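Local coordinates for response regulator receiver domain protein (CheY) (Rhodospirillum rubrum, PDB 3HEB) that probably serves as a phosphate-accepting receiver in two-component signalling, taking a phosphoryl group from a partner kinase and passing the signal on, at residues V5-I10 with A60-L65; R89-I94 with M139-T144; F36-S41 with L69-G74. One frame throughout, in Å; residues are numbered along the deposited sequence.

Contact 1 of 3, residues V5-I10 with A60-L65; sequences VTIVMI and AQLVLL
Val8 N donates to Leu62 O at 2.8 Å with an N-H...O angle of 170°, the straightest of five backbone hydrogen bonds that stitch 5-10 to 60-65. The same carbonyl also receives the CA-H of Ile7 (Ile7 CA to Leu62 O, 3.4 Å). From there the ladder steps along both strands in parallel register: Thr6 N to Ala60 O, Leu62 N to Thr6 O, Leu64 N to Val8 O and Ile10 N to Leu64 O. The side chains alternate between the two faces of the sheet. On one, Ile7 and Leu64 lie side by side, Ile7 CG2 meeting Leu64 CD2 at 4.0 Å, and helix 122-136 packs over them through Phe136 and Leu132. The other face carries Thr6, Gln61, Val8, Val63, Ile10 and Leu65. Leu65 CG stands anti to the backbone N, and chi2 of 67° brings its CD1 to 3.5 Å from Ile10 CG2; Val63 CG1 sits 3.9 Å from Val8 CB. Thr6 OG1 presses on Gln61 CB at 3.2 Å. Gln61 NE2 makes a weak bond to Ser90 OG, whereas Gln61 OE1 is buried with no partner in the model. This is the pairing of the first strand with the middle strand of the five-stranded parallel sheet of the CheY-like receiver fold, and strand 61-65 runs straight into Asp66, the predicted phosphorylation site, unmodified here.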
ATOM      1  N   VAL A   5       2.768  16.815   3.033  1.00 17.60           N
ATOM      2  CA  VAL A   5       3.193  15.384   2.930  1.00 16.62           C
ATOM      3  C   VAL A   5       4.640  15.284   2.447  1.00 17.27           C
ATOM      4  O   VAL A   5       4.990  15.762   1.366  1.00 18.09           O
ATOM      5  CB  VAL A   5       2.282  14.604   1.962  1.00 16.56           C
ATOM      6  CG1 VAL A   5       2.633  13.113   1.996  1.00 16.92           C
ATOM      7  CG2 VAL A   5       0.824  14.823   2.331  1.00 15.01           C
ATOM      8  N   THR A   6       5.486  14.664   3.258  1.00 17.11           N
ATOM      9  CA  THR A   6       6.894  14.521   2.917  1.00 17.82           C
ATOM     10  C   THR A   6       7.245  13.103   2.475  1.00 17.10           C
ATOM     11  O   THR A   6       6.822  12.121   3.098  1.00 17.24           O
ATOM     12  CB  THR A   6       7.790  14.849   4.120  1.00 19.37           C
ATOM     13  OG1 THR A   6       7.465  13.963   5.198  1.00 25.57           O
ATOM     14  CG2 THR A   6       7.583  16.264   4.580  1.00 21.18           C
ATOM     15  N   ILE A   7       8.012  12.998   1.398  1.00 12.71           N
ATOM     16  CA  ILE A   7       8.454  11.695   0.918  1.00 13.11           C
ATOM     17  C   ILE A   7       9.864  11.485   1.455  1.00 11.88           C
ATOM     18  O   ILE A   7      10.753  12.291   1.187  1.00 11.97           O
ATOM     19  CB  ILE A   7       8.479  11.640  -0.617  1.00 14.51           C
ATOM     20  CG1 ILE A   7       7.057  11.830  -1.155  1.00 10.57           C
ATOM     21  CG2 ILE A   7       9.063  10.321  -1.075  1.00 12.39           C
ATOM     22  CD1 ILE A   7       6.970  11.925  -2.646  1.00 11.99           C
ATOM     23  N   VAL A   8      10.057  10.430   2.243  1.00 10.01           N
ATOM     24  CA  VAL A   8      11.371  10.137   2.800  1.00 10.95           C
ATOM     25  C   VAL A   8      11.993   8.999   2.004  1.00 11.86           C
ATOM     26  O   VAL A   8      11.543   7.859   2.091  1.00 14.28           O
ATOM     27  CB  VAL A   8      11.280   9.718   4.286  1.00 12.11           C
ATOM     28  CG1 VAL A   8      12.666   9.381   4.806  1.00 13.87           C
ATOM     29  CG2 VAL A   8      10.675  10.834   5.120  1.00  8.65           C
HETATM   30  N   MSE A   9      13.020   9.307   1.218  1.00 12.61           N
HETATM   31  CA  MSE A   9      13.677   8.289   0.406  1.00 13.91           C
HETATM   32  C   MSE A   9      14.925   7.722   1.088  1.00 14.27           C
HETATM   33  O   MSE A   9      15.899   8.440   1.325  1.00 13.73           O
HETATM   34  CB  MSE A   9      14.038   8.870  -0.970  1.00 12.42           C
HETATM   35  CG  MSE A   9      14.779   7.919  -1.905  1.00 12.19           C
HETATM   36 SE   MSE A   9      14.961   8.582  -3.590  1.00  4.11          SE
HETATM   37  CE  MSE A   9      16.025   9.970  -3.277  1.00  9.63           C
ATOM     38  N   ILE A  10      14.871   6.435   1.420  1.00 14.90           N
ATOM     39  CA  ILE A  10      15.992   5.745   2.058  1.00 15.07           C
ATOM     40  C   ILE A  10      16.633   4.811   1.017  1.00 16.68           C
ATOM     41  O   ILE A  10      16.226   3.659   0.830  1.00 16.95           O
ATOM     42  CB  ILE A  10      15.520   4.936   3.291  1.00 13.28           C
ATOM     43  CG1 ILE A  10      14.765   5.861   4.259  1.00 11.33           C
ATOM     44  CG2 ILE A  10      16.727   4.297   3.992  1.00 11.00           C
ATOM     45  CD1 ILE A  10      14.119   5.134   5.436  1.00  5.22           C
ATOM     46  N   ALA A  60       2.937  13.673   8.211  1.00 12.21           N
ATOM     47  CA  ALA A  60       2.302  12.985   7.106  1.00 14.45           C
ATOM     48  C   ALA A  60       3.465  12.703   6.176  1.00 13.58           C
ATOM     49  O   ALA A  60       3.941  13.602   5.490  1.00 15.29           O
ATOM     50  CB  ALA A  60       1.270  13.889   6.431  1.00  9.52           C
ATOM     51  N   GLN A  61       3.926  11.457   6.159  1.00 14.85           N
ATOM     52  CA  GLN A  61       5.074  11.085   5.339  1.00 15.53           C
ATOM     53  C   GLN A  61       4.979   9.687   4.735  1.00 15.37           C
ATOM     54  O   GLN A  61       4.440   8.772   5.344  1.00 14.22           O
ATOM     55  CB  GLN A  61       6.330  11.171   6.203  1.00 17.39           C
ATOM     56  CG  GLN A  61       6.133  10.457   7.531  1.00 20.48           C
ATOM     57  CD  GLN A  61       7.283  10.621   8.484  1.00 20.46           C
ATOM     58  OE1 GLN A  61       8.107  11.514   8.327  1.00 23.11           O
ATOM     59  NE2 GLN A  61       7.332   9.763   9.500  1.00 18.94           N
ATOM     60  N   LEU A  62       5.509   9.540   3.525  1.00 17.78           N
ATOM     61  CA  LEU A  62       5.541   8.253   2.837  1.00 17.90           C
ATOM     62  C   LEU A  62       7.026   7.904   2.805  1.00 18.64           C
ATOM     63  O   LEU A  62       7.860   8.770   2.546  1.00 16.43           O
ATOM     64  CB  LEU A  62       5.018   8.370   1.397  1.00 17.97           C
ATOM     65  CG  LEU A  62       5.273   7.117   0.537  1.00 19.50           C
ATOM     66  CD1 LEU A  62       4.018   6.260   0.490  1.00 20.62           C
ATOM     67  CD2 LEU A  62       5.655   7.509  -0.858  1.00 18.21           C
ATOM     68  N   VAL A  63       7.365   6.646   3.068  1.00 18.89           N
ATOM     69  CA  VAL A  63       8.766   6.263   3.050  1.00 19.60           C
ATOM     70  C   VAL A  63       9.121   5.216   2.006  1.00 18.84           C
ATOM     71  O   VAL A  63       8.495   4.153   1.924  1.00 17.72           O
ATOM     72  CB  VAL A  63       9.222   5.755   4.434  1.00 19.40           C
ATOM     73  CG1 VAL A  63       9.001   6.834   5.483  1.00 21.12           C
ATOM     74  CG2 VAL A  63       8.457   4.521   4.808  1.00 24.01           C
ATOM     75  N   LEU A  64      10.115   5.551   1.187  1.00 17.96           N
ATOM     76  CA  LEU A  64      10.628   4.643   0.170  1.00 18.46           C
ATOM     77  C   LEU A  64      11.826   3.999   0.833  1.00 16.55           C
ATOM     78  O   LEU A  64      12.736   4.693   1.282  1.00 17.46           O
ATOM     79  CB  LEU A  64      11.082   5.399  -1.075  1.00 19.71           C
ATOM     80  CG  LEU A  64      10.004   5.537  -2.137  1.00 22.53           C
ATOM     81  CD1 LEU A  64       9.559   4.142  -2.581  1.00 20.90           C
ATOM     82  CD2 LEU A  64       8.833   6.330  -1.566  1.00 22.21           C
ATOM     83  N   LEU A  65      11.831   2.679   0.896  1.00 16.44           N
ATOM     84  CA  LEU A  65      12.920   1.989   1.563  1.00 15.38           C
ATOM     85  C   LEU A  65      13.528   0.842   0.777  1.00 15.79           C
ATOM     86  O   LEU A  65      12.826  -0.055   0.310  1.00 14.33           O
ATOM     87  CB  LEU A  65      12.430   1.483   2.929  1.00 14.59           C
ATOM     88  CG  LEU A  65      13.371   0.706   3.860  1.00 17.43           C
ATOM     89  CD1 LEU A  65      14.495   1.597   4.369  1.00 14.57           C
ATOM     90  CD2 LEU A  65      12.561   0.154   5.029  1.00 15.72           C
TER

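Contact 2 of 3, residues R89-I94 with M139-T144; sequences RSPVVI and MQVPET
Pro91 and Pro142 reach toward each other tip to tip, CD to CD at 4.0 Å, while Val141 crosses Pro91 at about a right angle and sets its CG1 4.0 Å from Pro91 CG. Selenomethionine Met139 adds its methyl CE on the same proline. The C-terminal tail beyond helix 122-136 thus folds back against the residues leading into strand 92-96 of the receiver-domain sheet. Outward from this patch, Arg89 runs obliquely over Pro142, with Arg89 CG 3.6 Å from Pro142 CG. Its chain then bends at chi3 (-69°), and the guanidinium turns an edge to the tail: NH1 donates to Glu143 O at 3.0 Å, the acceptor lying 20° out of the guanidinium plane. The stronger partner of this arginine is elsewhere, since NH2 forms a salt bridge with Asp109 of the second subunit, and Gln140 bonds to that subunit as well, so the tail belongs to the dimer contact. Thr144 closes the far end, its CG2 resting 3.3 Å from Ser90 OG. That same Ser90 OG donates at 2.7 Å to a water, which in turn donates to Pro142 O at 2.7 Å.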
ATOM      1  N   ARG A  89       1.822   4.603  11.423  1.00 15.36           N
ATOM      2  CA  ARG A  89       0.732   4.941  10.520  1.00 16.36           C
ATOM      3  C   ARG A  89       1.269   5.436   9.180  1.00 16.36           C
ATOM      4  O   ARG A  89       0.517   5.590   8.219  1.00 17.70           O
ATOM      5  CB  ARG A  89      -0.163   6.002  11.154  1.00 16.36           C
ATOM      6  CG  ARG A  89      -1.489   6.192  10.442  1.00 18.41           C
ATOM      7  CD  ARG A  89      -2.331   7.228  11.155  1.00 19.84           C
ATOM      8  NE  ARG A  89      -2.795   6.755  12.456  1.00 18.91           N
ATOM      9  CZ  ARG A  89      -3.247   7.557  13.413  1.00 18.76           C
ATOM     10  NH1 ARG A  89      -3.288   8.865  13.213  1.00 18.76           N
ATOM     11  NH2 ARG A  89      -3.666   7.057  14.562  1.00 21.17           N
ATOM     12  N   SER A  90       2.574   5.681   9.123  1.00 15.47           N
ATOM     13  CA  SER A  90       3.211   6.149   7.907  1.00 12.32           C
ATOM     14  C   SER A  90       3.327   5.010   6.920  1.00 14.42           C
ATOM     15  O   SER A  90       3.900   3.959   7.241  1.00 15.43           O
ATOM     16  CB  SER A  90       4.610   6.685   8.200  1.00 10.72           C
ATOM     17  OG  SER A  90       4.569   7.911   8.895  1.00  9.96           O
ATOM     18  N   PRO A  91       2.769   5.186   5.708  1.00 14.27           N
ATOM     19  CA  PRO A  91       2.865   4.118   4.715  1.00 14.43           C
ATOM     20  C   PRO A  91       4.322   3.881   4.330  1.00 13.42           C
ATOM     21  O   PRO A  91       5.097   4.821   4.159  1.00 14.60           O
ATOM     22  CB  PRO A  91       2.021   4.641   3.546  1.00 13.48           C
ATOM     23  CG  PRO A  91       2.057   6.113   3.724  1.00 14.55           C
ATOM     24  CD  PRO A  91       1.924   6.281   5.211  1.00 14.75           C
ATOM     25  N   VAL A  92       4.694   2.619   4.212  1.00 12.62           N
ATOM     26  CA  VAL A  92       6.051   2.285   3.844  1.00 14.38           C
ATOM     27  C   VAL A  92       6.027   1.490   2.560  1.00 12.95           C
ATOM     28  O   VAL A  92       5.341   0.478   2.467  1.00 10.82           O
ATOM     29  CB  VAL A  92       6.740   1.451   4.933  1.00 15.20           C
ATOM     30  CG1 VAL A  92       8.174   1.141   4.520  1.00 16.60           C
ATOM     31  CG2 VAL A  92       6.718   2.209   6.247  1.00 17.18           C
ATOM     32  N   VAL A  93       6.780   1.958   1.571  1.00 12.31           N
ATOM     33  CA  VAL A  93       6.856   1.281   0.289  1.00 10.26           C
ATOM     34  C   VAL A  93       8.261   0.730   0.142  1.00 10.10           C
ATOM     35  O   VAL A  93       9.229   1.484   0.040  1.00  8.88           O
ATOM     36  CB  VAL A  93       6.530   2.253  -0.883  1.00 10.86           C
ATOM     37  CG1 VAL A  93       6.788   1.581  -2.217  1.00 10.71           C
ATOM     38  CG2 VAL A  93       5.069   2.681  -0.812  1.00 11.95           C
ATOM     39  N   ILE A  94       8.378  -0.592   0.164  1.00  9.36           N
ATOM     40  CA  ILE A  94       9.675  -1.223   0.016  1.00  8.85           C
ATOM     41  C   ILE A  94      10.017  -1.178  -1.457  1.00 12.01           C
ATOM     42  O   ILE A  94       9.206  -1.548  -2.301  1.00 13.86           O
ATOM     43  CB  ILE A  94       9.662  -2.696   0.460  1.00  8.79           C
ATOM     44  CG1 ILE A  94       9.286  -2.808   1.941  1.00  5.73           C
ATOM     45  CG2 ILE A  94      11.021  -3.313   0.208  1.00  4.33           C
ATOM     46  CD1 ILE A  94      10.257  -2.124   2.873  1.00  6.76           C
HETATM   47  N   MSE A 139      -3.551   8.490  -3.707  1.00 12.33           N
HETATM   48  CA  MSE A 139      -3.822   7.906  -2.393  1.00 10.97           C
HETATM   49  C   MSE A 139      -3.840   8.920  -1.259  1.00 11.50           C
HETATM   50  O   MSE A 139      -3.369  10.047  -1.412  1.00 12.40           O
HETATM   51  CB  MSE A 139      -2.775   6.820  -2.070  1.00  8.53           C
HETATM   52  CG  MSE A 139      -1.351   7.322  -1.848  1.00  4.53           C
HETATM   53 SE   MSE A 139      -0.123   5.990  -1.619  1.00  1.27          SE
HETATM   54  CE  MSE A 139      -0.129   5.856   0.130  1.00  5.14           C
ATOM     55  N   GLN A 140      -4.397   8.509  -0.123  1.00 12.18           N
ATOM     56  CA  GLN A 140      -4.440   9.346   1.075  1.00 13.17           C
ATOM     57  C   GLN A 140      -3.264   8.946   1.973  1.00 13.72           C
ATOM     58  O   GLN A 140      -3.118   7.772   2.309  1.00 13.06           O
ATOM     59  CB  GLN A 140      -5.732   9.104   1.853  1.00 14.69           C
ATOM     60  CG  GLN A 140      -7.001   9.524   1.155  1.00 15.68           C
ATOM     61  CD  GLN A 140      -7.326  10.982   1.377  1.00 17.69           C
ATOM     62  OE1 GLN A 140      -8.364  11.466   0.925  1.00 21.14           O
ATOM     63  NE2 GLN A 140      -6.448  11.694   2.081  1.00 16.76           N
ATOM     64  N   VAL A 141      -2.422   9.910   2.343  1.00 13.92           N
ATOM     65  CA  VAL A 141      -1.296   9.646   3.242  1.00 14.21           C
ATOM     66  C   VAL A 141      -1.696  10.266   4.572  1.00 16.38           C
ATOM     67  O   VAL A 141      -1.850  11.476   4.673  1.00 17.33           O
ATOM     68  CB  VAL A 141       0.014  10.310   2.763  1.00 11.36           C
ATOM     69  CG1 VAL A 141       1.114  10.038   3.767  1.00 11.36           C
ATOM     70  CG2 VAL A 141       0.420   9.759   1.410  1.00  9.97           C
ATOM     71  N   PRO A 142      -1.859   9.443   5.617  1.00 18.77           N
ATOM     72  CA  PRO A 142      -2.260   9.947   6.932  1.00 19.10           C
ATOM     73  C   PRO A 142      -1.128  10.518   7.768  1.00 20.32           C
ATOM     74  O   PRO A 142       0.050  10.307   7.466  1.00 21.14           O
ATOM     75  CB  PRO A 142      -2.850   8.709   7.584  1.00 18.72           C
ATOM     76  CG  PRO A 142      -1.852   7.653   7.147  1.00 16.04           C
ATOM     77  CD  PRO A 142      -1.672   7.976   5.661  1.00 19.02           C
ATOM     78  N   GLU A 143      -1.509  11.248   8.814  1.00 20.37           N
ATOM     79  CA  GLU A 143      -0.561  11.815   9.765  1.00 21.64           C
ATOM     80  C   GLU A 143      -0.480  10.758  10.857  1.00 20.06           C
ATOM     81  O   GLU A 143      -1.443  10.033  11.094  1.00 21.86           O
ATOM     82  CB  GLU A 143      -1.089  13.111  10.383  1.00 23.09           C
ATOM     83  CG  GLU A 143      -1.255  14.267   9.414  1.00 27.99           C
ATOM     84  CD  GLU A 143      -1.996  15.436  10.034  1.00 28.42           C
ATOM     85  OE1 GLU A 143      -3.152  15.237  10.459  1.00 32.29           O
ATOM     86  OE2 GLU A 143      -1.428  16.546  10.099  1.00 29.65           O
ATOM     87  N   THR A 144       0.662  10.672  11.520  1.00 19.16           N
ATOM     88  CA  THR A 144       0.851   9.700  12.585  1.00 18.20           C
ATOM     89  C   THR A 144       0.211  10.194  13.883  1.00 19.51           C
ATOM     90  O   THR A 144      -0.287  11.317  13.948  1.00 18.09           O
ATOM     91  CB  THR A 144       2.347   9.466  12.819  1.00 17.44           C
ATOM     92  OG1 THR A 144       2.985  10.725  13.058  1.00 10.57           O
ATOM     93  CG2 THR A 144       2.983   8.799  11.599  1.00 16.58           C
TER
HETATM   94  O   HOH W   1       2.479   9.500   8.215  1.00 17.45           O

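Contact 3 of 3, residues F36-S41 with L69-G74; sequences FTDGTS and LPDMTG
The carboxylates of Asp38 and Asp71 stand nearly perpendicular, their planes 81° apart, and Asp38 OD1 comes within 3.5 Å of Asp71 OD2. Asp71 OD1 takes Gly39 N at 3.0 Å through its syn lone pair. Asp71 OD2 is gripped twice, by Thr40 N at 3.0 Å on the syn side and by Thr40 OG1 at 2.8 Å on the anti side; both donors approach from the same face. Three bonds therefore fix the rotation of this carboxylate. Asp38 has CG between its own backbone N and carbonyl carbon (chi1 67°), and its OD1 accepts from Ser41 twice: Ser41 N lies 2.7 Å from Asp38 OD1, nearly in line with its C-O bond, and Ser41 OG comes from above the plane. An alanine in place of Asp38 would probably leave Ser41 N and Ser41 OG without this acceptor and the helix without its N-cap side chain. The N-H groups of that turn are likely to offset the repulsion between the two acids. Beside Gly39, selenomethionine Met72 lays SE 3.8 Å from Gly39 CA, where a side chain would clash, and its bend at chi3 (75°) carries CE to 3.4 Å from Thr40 N, while Leu69 CD1 touches the same glycine CA. This is an N-capped helix start: Asp38 is the N-cap of helix 39-47, and Asp71, from the loop between strand 61-65 and helix 74-83, adds a second acceptor for Gly39 N and Thr40 N.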
ATOM      1  N   PHE A  36      18.123   9.934   2.408  1.00 14.73           N
ATOM      2  CA  PHE A  36      19.124   9.419   3.334  1.00 15.92           C
ATOM      3  C   PHE A  36      19.819   8.259   2.633  1.00 17.14           C
ATOM      4  O   PHE A  36      19.153   7.367   2.099  1.00 17.88           O
ATOM      5  CB  PHE A  36      18.469   8.927   4.632  1.00 15.00           C
ATOM      6  CG  PHE A  36      17.784  10.010   5.408  1.00 13.65           C
ATOM      7  CD1 PHE A  36      18.519  11.050   5.974  1.00 14.75           C
ATOM      8  CD2 PHE A  36      16.401  10.024   5.526  1.00 13.00           C
ATOM      9  CE1 PHE A  36      17.883  12.093   6.639  1.00 12.38           C
ATOM     10  CE2 PHE A  36      15.752  11.060   6.187  1.00 13.02           C
ATOM     11  CZ  PHE A  36      16.493  12.100   6.745  1.00 14.13           C
ATOM     12  N   THR A  37      21.150   8.268   2.623  1.00 17.62           N
ATOM     13  CA  THR A  37      21.892   7.201   1.967  1.00 19.28           C
ATOM     14  C   THR A  37      22.339   6.095   2.915  1.00 19.17           C
ATOM     15  O   THR A  37      23.023   5.162   2.503  1.00 21.11           O
ATOM     16  CB  THR A  37      23.112   7.753   1.191  1.00 19.60           C
ATOM     17  OG1 THR A  37      23.969   8.483   2.076  1.00 20.27           O
ATOM     18  CG2 THR A  37      22.642   8.673   0.080  1.00 19.50           C
ATOM     19  N   ASP A  38      21.957   6.209   4.182  1.00 19.94           N
ATOM     20  CA  ASP A  38      22.278   5.190   5.184  1.00 21.32           C
ATOM     21  C   ASP A  38      21.097   5.099   6.145  1.00 20.42           C
ATOM     22  O   ASP A  38      20.353   6.063   6.306  1.00 19.81           O
ATOM     23  CB  ASP A  38      23.563   5.542   5.946  1.00 23.26           C
ATOM     24  CG  ASP A  38      23.409   6.764   6.823  1.00 24.71           C
ATOM     25  OD1 ASP A  38      22.701   6.694   7.844  1.00 25.16           O
ATOM     26  OD2 ASP A  38      24.002   7.807   6.486  1.00 29.69           O
ATOM     27  N   GLY A  39      20.930   3.938   6.774  1.00 20.16           N
ATOM     28  CA  GLY A  39      19.822   3.742   7.693  1.00 19.59           C
ATOM     29  C   GLY A  39      19.898   4.498   9.004  1.00 19.75           C
ATOM     30  O   GLY A  39      18.863   4.837   9.582  1.00 20.69           O
ATOM     31  N   THR A  40      21.116   4.753   9.480  1.00 19.06           N
ATOM     32  CA  THR A  40      21.347   5.459  10.741  1.00 17.39           C
ATOM     33  C   THR A  40      20.726   6.846  10.752  1.00 16.67           C
ATOM     34  O   THR A  40      19.904   7.170  11.607  1.00 16.76           O
ATOM     35  CB  THR A  40      22.863   5.600  11.019  1.00 17.26           C
ATOM     36  OG1 THR A  40      23.425   4.304  11.260  1.00 18.51           O
ATOM     37  CG2 THR A  40      23.120   6.492  12.225  1.00 19.28           C
ATOM     38  N   SER A  41      21.138   7.669   9.797  1.00 17.00           N
ATOM     39  CA  SER A  41      20.633   9.024   9.687  1.00 15.98           C
ATOM     40  C   SER A  41      19.138   8.999   9.421  1.00 16.06           C
ATOM     41  O   SER A  41      18.406   9.866   9.900  1.00 16.62           O
ATOM     42  CB  SER A  41      21.353   9.763   8.559  1.00 16.58           C
ATOM     43  OG  SER A  41      21.292   9.030   7.352  1.00 18.04           O
ATOM     44  N   LEU A  69      20.904  -1.705   2.584  1.00 23.98           N
ATOM     45  CA  LEU A  69      21.613  -0.525   3.049  1.00 22.52           C
ATOM     46  C   LEU A  69      23.013  -0.909   3.522  1.00 22.90           C
ATOM     47  O   LEU A  69      23.253  -2.060   3.891  1.00 23.97           O
ATOM     48  CB  LEU A  69      20.821   0.137   4.172  1.00 22.15           C
ATOM     49  CG  LEU A  69      19.420   0.556   3.710  1.00 22.65           C
ATOM     50  CD1 LEU A  69      18.602   1.044   4.898  1.00 20.86           C
ATOM     51  CD2 LEU A  69      19.533   1.636   2.626  1.00 20.62           C
ATOM     52  N   PRO A  70      23.953   0.053   3.520  1.00 21.88           N
ATOM     53  CA  PRO A  70      25.342  -0.153   3.932  1.00 21.92           C
ATOM     54  C   PRO A  70      25.631  -0.361   5.418  1.00 21.57           C
ATOM     55  O   PRO A  70      26.595  -1.044   5.774  1.00 23.21           O
ATOM     56  CB  PRO A  70      26.038   1.091   3.393  1.00 21.87           C
ATOM     57  CG  PRO A  70      25.007   2.131   3.586  1.00 21.54           C
ATOM     58  CD  PRO A  70      23.757   1.447   3.076  1.00 22.39           C
ATOM     59  N   ASP A  71      24.810   0.215   6.283  1.00 20.04           N
ATOM     60  CA  ASP A  71      25.047   0.099   7.713  1.00 18.92           C
ATOM     61  C   ASP A  71      24.075  -0.815   8.442  1.00 19.71           C
ATOM     62  O   ASP A  71      24.299  -1.154   9.608  1.00 20.52           O
ATOM     63  CB  ASP A  71      25.038   1.489   8.346  1.00 18.01           C
ATOM     64  CG  ASP A  71      23.768   2.260   8.040  1.00 18.66           C
ATOM     65  OD1 ASP A  71      22.959   1.781   7.215  1.00 15.20           O
ATOM     66  OD2 ASP A  71      23.579   3.354   8.626  1.00 21.92           O
HETATM   67  N   MSE A  72      23.005  -1.216   7.761  1.00 18.88           N
HETATM   68  CA  MSE A  72      22.008  -2.111   8.354  1.00 17.25           C
HETATM   69  C   MSE A  72      21.156  -2.669   7.230  1.00 18.33           C
HETATM   70  O   MSE A  72      21.511  -2.542   6.056  1.00 19.45           O
HETATM   71  CB  MSE A  72      21.117  -1.354   9.366  1.00 14.62           C
HETATM   72  CG  MSE A  72      20.340  -0.137   8.813  1.00 11.49           C
HETATM   73 SE   MSE A  72      19.475   0.851  10.089  1.00  3.90          SE
HETATM   74  CE  MSE A  72      20.808   1.681  10.808  1.00  2.92           C
ATOM     75  N   THR A  73      20.049  -3.305   7.589  1.00 18.71           N
ATOM     76  CA  THR A  73      19.128  -3.820   6.591  1.00 19.44           C
ATOM     77  C   THR A  73      17.840  -3.043   6.764  1.00 18.29           C
ATOM     78  O   THR A  73      17.414  -2.780   7.885  1.00 19.04           O
ATOM     79  CB  THR A  73      18.821  -5.318   6.774  1.00 20.93           C
ATOM     80  OG1 THR A  73      17.866  -5.719   5.775  1.00 23.66           O
ATOM     81  CG2 THR A  73      18.265  -5.593   8.169  1.00 18.16           C
ATOM     82  N   GLY A  74      17.233  -2.663   5.648  1.00 17.09           N
ATOM     83  CA  GLY A  74      16.001  -1.909   5.705  1.00 16.19           C
ATOM     84  C   GLY A  74      14.858  -2.627   6.399  1.00 17.68           C
ATOM     85  O   GLY A  74      13.916  -1.976   6.870  1.00 17.10           O
TER

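From the N terminus, strand 6-10 opens contact 1, and the chain passes through helix 14-26 and strand 33-36 before 36-41 opens contact 3. Strand 61-65 then closes contact 1 and, a few residues on, 69-74 closes contact 3, so these two loops cross. Contact 2 follows in series, from 89-94 to the tail at 139-144. Contacts 1 and 2 share the sheet, where strands 61-65 and 92-96 are neighbours joined by backbone bonds such as Val63 O with Val93 N. Contact 3 ties helix 39-47 to the loop beyond strand 61-65; Ile10 packs on Leu69 to join it to contact 1. Contacts 2 and 3 lie on opposite sides of the chain's centre, their centres about 20 Å apart.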